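Local coordinates for protein 433aa long hypothetical phosphoribosylglycinamide formyl transferase (Pyrococcus horikoshii, PDB 2DWC) that is of unconfirmed function but is a PurT-like protein of the ATP-grasp superfamily that binds adenosine-5'-diphosphate, at residues Gly354-Phe359 / Arg414-Asp419. Numbering follows the deposited sequence.
With SO4 (sulfate ion), chain G.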
ATOM      1  N   GLY B 354     -15.749 -23.144  -4.245  1.00 29.96           N
ATOM      2  CA  GLY B 354     -16.430 -23.071  -2.979  1.00 26.54           C
ATOM      3  C   GLY B 354     -16.304 -21.739  -2.274  1.00 26.05           C
ATOM      4  O   GLY B 354     -15.487 -20.891  -2.631  1.00 21.34           O
ATOM      5  N   TYR B 355     -17.124 -21.571  -1.250  1.00 22.43           N
ATOM      6  CA  TYR B 355     -17.127 -20.339  -0.473  1.00 18.34           C
ATOM      7  C   TYR B 355     -16.115 -20.342   0.653  1.00 21.22           C
ATOM      8  O   TYR B 355     -15.630 -21.408   1.066  1.00 22.17           O
ATOM      9  CB  TYR B 355     -18.524 -20.150   0.111  1.00 22.60           C
ATOM     10  CG  TYR B 355     -19.045 -18.765  -0.022  1.00 22.91           C
ATOM     11  CD1 TYR B 355     -18.917 -17.849   1.029  1.00 23.01           C
ATOM     12  CD2 TYR B 355     -19.635 -18.343  -1.206  1.00 24.68           C
ATOM     13  CE1 TYR B 355     -19.377 -16.548   0.890  1.00 26.44           C
ATOM     14  CE2 TYR B 355     -20.090 -17.024  -1.365  1.00 24.47           C
ATOM     15  CZ  TYR B 355     -19.962 -16.140  -0.319  1.00 21.11           C
ATOM     16  OH  TYR B 355     -20.426 -14.859  -0.419  1.00 27.91           O
ATOM     17  N   SER B 356     -15.783 -19.137   1.133  1.00 15.71           N
ATOM     18  CA  SER B 356     -14.883 -18.950   2.296  1.00 17.52           C
ATOM     19  C   SER B 356     -13.503 -19.590   2.122  1.00 17.27           C
ATOM     20  O   SER B 356     -13.107 -20.456   2.912  1.00 18.49           O
ATOM     21  CB  SER B 356     -15.547 -19.530   3.578  1.00 17.81           C
ATOM     22  OG  SER B 356     -16.910 -19.051   3.694  1.00 18.68           O
ATOM     23  N   PRO B 357     -12.740 -19.139   1.122  1.00 17.78           N
ATOM     24  CA  PRO B 357     -11.407 -19.748   0.924  1.00 14.80           C
ATOM     25  C   PRO B 357     -10.485 -19.578   2.117  1.00 17.72           C
ATOM     26  O   PRO B 357     -10.631 -18.610   2.924  1.00 18.66           O
ATOM     27  CB  PRO B 357     -10.855 -19.007  -0.312  1.00 14.90           C
ATOM     28  CG  PRO B 357     -12.152 -18.539  -1.057  1.00 19.46           C
ATOM     29  CD  PRO B 357     -13.032 -18.099   0.109  1.00 18.54           C
ATOM     30  N   ARG B 358      -9.541 -20.521   2.288  1.00 14.75           N
ATOM     31  CA  ARG B 358      -8.584 -20.380   3.375  1.00 16.07           C
ATOM     32  C   ARG B 358      -7.249 -20.862   2.784  1.00 18.67           C
ATOM     33  O   ARG B 358      -7.209 -21.681   1.834  1.00 20.12           O
ATOM     34  CB  ARG B 358      -8.988 -21.152   4.655  1.00 25.61           C
ATOM     35  CG  ARG B 358      -9.502 -22.500   4.550  1.00 35.67           C
ATOM     36  CD  ARG B 358      -9.792 -22.960   6.000  1.00 32.71           C
ATOM     37  NE  ARG B 358     -11.084 -22.504   6.500  1.00 25.73           N
ATOM     38  CZ  ARG B 358     -11.422 -22.431   7.793  1.00 26.66           C
ATOM     39  NH1 ARG B 358     -10.550 -22.774   8.745  1.00 25.87           N
ATOM     40  NH2 ARG B 358     -12.641 -22.041   8.156  1.00 25.62           N
ATOM     41  N   PHE B 359      -6.176 -20.299   3.308  1.00 17.21           N
ATOM     42  CA  PHE B 359      -4.848 -20.549   2.766  1.00 16.81           C
ATOM     43  C   PHE B 359      -3.949 -21.053   3.851  1.00 19.89           C
ATOM     44  O   PHE B 359      -3.901 -20.465   4.934  1.00 18.39           O
ATOM     45  CB  PHE B 359      -4.283 -19.218   2.262  1.00 16.92           C
ATOM     46  CG  PHE B 359      -5.176 -18.492   1.317  1.00 18.91           C
ATOM     47  CD1 PHE B 359      -6.166 -17.618   1.783  1.00 15.68           C
ATOM     48  CD2 PHE B 359      -5.072 -18.730  -0.055  1.00 22.01           C
ATOM     49  CE1 PHE B 359      -7.032 -17.001   0.887  1.00 17.63           C
ATOM     50  CE2 PHE B 359      -5.950 -18.114  -0.950  1.00 22.48           C
ATOM     51  CZ  PHE B 359      -6.940 -17.241  -0.448  1.00 18.07           C
ATOM     52  N   ARG B 414      -8.100 -24.269   0.416  1.00 19.85           N
ATOM     53  CA  ARG B 414      -9.297 -25.095   0.441  1.00 22.87           C
ATOM     54  C   ARG B 414     -10.471 -24.156   0.599  1.00 26.93           C
ATOM     55  O   ARG B 414     -10.283 -22.954   0.811  1.00 20.93           O
ATOM     56  CB  ARG B 414      -9.296 -26.115   1.579  1.00 24.43           C
ATOM     57  CG  ARG B 414      -9.617 -25.580   2.999  1.00 23.22           C
ATOM     58  CD  ARG B 414     -10.032 -26.813   3.853  1.00 25.02           C
ATOM     59  NE  ARG B 414     -10.247 -26.546   5.284  1.00 27.48           N
ATOM     60  CZ  ARG B 414     -11.368 -26.062   5.809  1.00 38.43           C
ATOM     61  NH1 ARG B 414     -12.402 -25.761   5.025  1.00 30.44           N
ATOM     62  NH2 ARG B 414     -11.476 -25.923   7.131  1.00 31.36           N
ATOM     63  N   THR B 415     -11.681 -24.683   0.445  1.00 21.41           N
ATOM     64  CA  THR B 415     -12.862 -23.841   0.650  1.00 18.83           C
ATOM     65  C   THR B 415     -13.687 -24.522   1.719  1.00 25.38           C
ATOM     66  O   THR B 415     -13.297 -25.555   2.260  1.00 24.30           O
ATOM     67  CB  THR B 415     -13.668 -23.660  -0.628  1.00 25.28           C
ATOM     68  OG1 THR B 415     -14.106 -24.938  -1.094  1.00 27.46           O
ATOM     69  CG2 THR B 415     -12.790 -23.028  -1.715  1.00 22.48           C
ATOM     70  N   ARG B 416     -14.849 -23.959   2.008  1.00 20.47           N
ATOM     71  CA  ARG B 416     -15.701 -24.442   3.069  1.00 26.83           C
ATOM     72  C   ARG B 416     -16.098 -25.888   2.853  1.00 33.13           C
ATOM     73  O   ARG B 416     -16.222 -26.660   3.814  1.00 40.36           O
ATOM     74  CB  ARG B 416     -16.941 -23.519   3.092  1.00 29.26           C
ATOM     75  CG  ARG B 416     -17.953 -23.770   4.050  1.00 46.15           C
ATOM     76  CD  ARG B 416     -18.878 -22.548   4.126  1.00 25.68           C
ATOM     77  NE  ARG B 416     -18.940 -22.293   5.549  1.00 31.77           N
ATOM     78  CZ  ARG B 416     -19.372 -23.185   6.435  1.00 27.12           C
ATOM     79  NH1 ARG B 416     -19.817 -24.379   6.026  1.00 28.23           N
ATOM     80  NH2 ARG B 416     -19.261 -22.927   7.723  1.00 33.28           N
ATOM     81  N   SER B 417     -16.266 -26.240   1.586  1.00 31.91           N
ATOM     82  CA  SER B 417     -16.683 -27.563   1.168  1.00 48.06           C
ATOM     83  C   SER B 417     -15.675 -28.266   0.238  1.00 49.15           C
ATOM     84  O   SER B 417     -16.066 -28.859  -0.767  1.00 52.27           O
ATOM     85  CB  SER B 417     -18.030 -27.454   0.447  1.00 48.97           C
ATOM     86  OG  SER B 417     -17.880 -26.707  -0.761  1.00 46.90           O
ATOM     87  N   SER B 418     -14.387 -28.184   0.545  1.00 42.43           N
ATOM     88  CA  SER B 418     -13.388 -28.863  -0.274  1.00 42.08           C
ATOM     89  C   SER B 418     -12.259 -29.289   0.632  1.00 37.63           C
ATOM     90  O   SER B 418     -12.222 -28.918   1.809  1.00 39.48           O
ATOM     91  CB  SER B 418     -12.818 -27.950  -1.358  1.00 41.15           C
ATOM     92  OG  SER B 418     -11.664 -27.265  -0.875  1.00 39.96           O
ATOM     93  N   ASP B 419     -11.339 -30.087   0.095  1.00 35.63           N
ATOM     94  CA  ASP B 419     -10.192 -30.494   0.887  1.00 34.77           C
ATOM     95  C   ASP B 419      -9.072 -29.580   0.446  1.00 31.99           C
ATOM     96  O   ASP B 419      -9.239 -28.797  -0.484  1.00 33.71           O
ATOM     97  CB  ASP B 419      -9.795 -31.950   0.599  1.00 45.91           C
ATOM     98  CG  ASP B 419     -10.840 -32.953   1.074  1.00 52.43           C
ATOM     99  OD1 ASP B 419     -11.398 -32.770   2.187  1.00 55.22           O
ATOM    100  OD2 ASP B 419     -11.087 -33.929   0.334  1.00 57.93           O
TER
HETATM  101  S   SO4 G 603      -8.519 -27.887   8.688  1.00 44.81           S
HETATM  102  O1  SO4 G 603      -9.746 -28.749   8.656  1.00 54.54           O
HETATM  103  O2  SO4 G 603      -7.371 -28.621   8.059  1.00 55.17           O
HETATM  104  O3  SO4 G 603      -8.780 -26.615   7.935  1.00 54.14           O
HETATM  105  O4  SO4 G 603      -8.180 -27.548  10.109  1.00 59.94           O
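R358 and R414 form a hydrogen-bonded antiparallel pair between strands 358-360 and 412-414 of a small antiparallel sheet that continues through F359 into the second subunit; segment 354-359 lies in the PurT C-terminal family region of this ATP-grasp protein. R358 N gives its hydrogen to R414 O (2.9 Å), and R414 N returns one to R358 O (3.1 Å). Both side chains leave the same sheet face and run side by side in the same direction, CG against CG at 3.5 Å, and their guanidinium groups stack with planes 7° apart. The overlap is offset: R358 CD sits over the centre of the R414 group, while R414 NH2 lies over the R358 group toward its rim. The two like charges, R358 NE and R414 NH2, come within 3.5 Å, a repulsion that a sulfate on R414 probably eases in the crystal. This ion, probably from the crystallisation liquor, meets the R414 edge in plane, its O3 taking bonds from NE (3.0 Å) and NH2 (2.9 Å); W420 NE1 also binds it. At R414 NH1, a further bond to T415 O lies in the guanidinium plane and helps fix its rotation; chi4 of 83° turns CZ out of the line of the extended CG-to-NE chain. R358 NH1 has a long, weak ion pair with E10 of the second subunit.

On the other side of P357 the two segments are joined by R416 N to Y355 O (2.8 Å), almost straight on the carbonyl. T415 packs CB and CG2 against the G354 backbone, and its OG1 bonds to S353 O. R416 CD passes S356 OG; D17 of the second subunit hydrogen-bonds that hydroxyl and forms a salt bridge with R416 NE, which ties this corner into the dimer interface. Within 414-419 the S418 OG accepts a hydrogen bond from T415 N (2.9 Å) and donates one to D419 O.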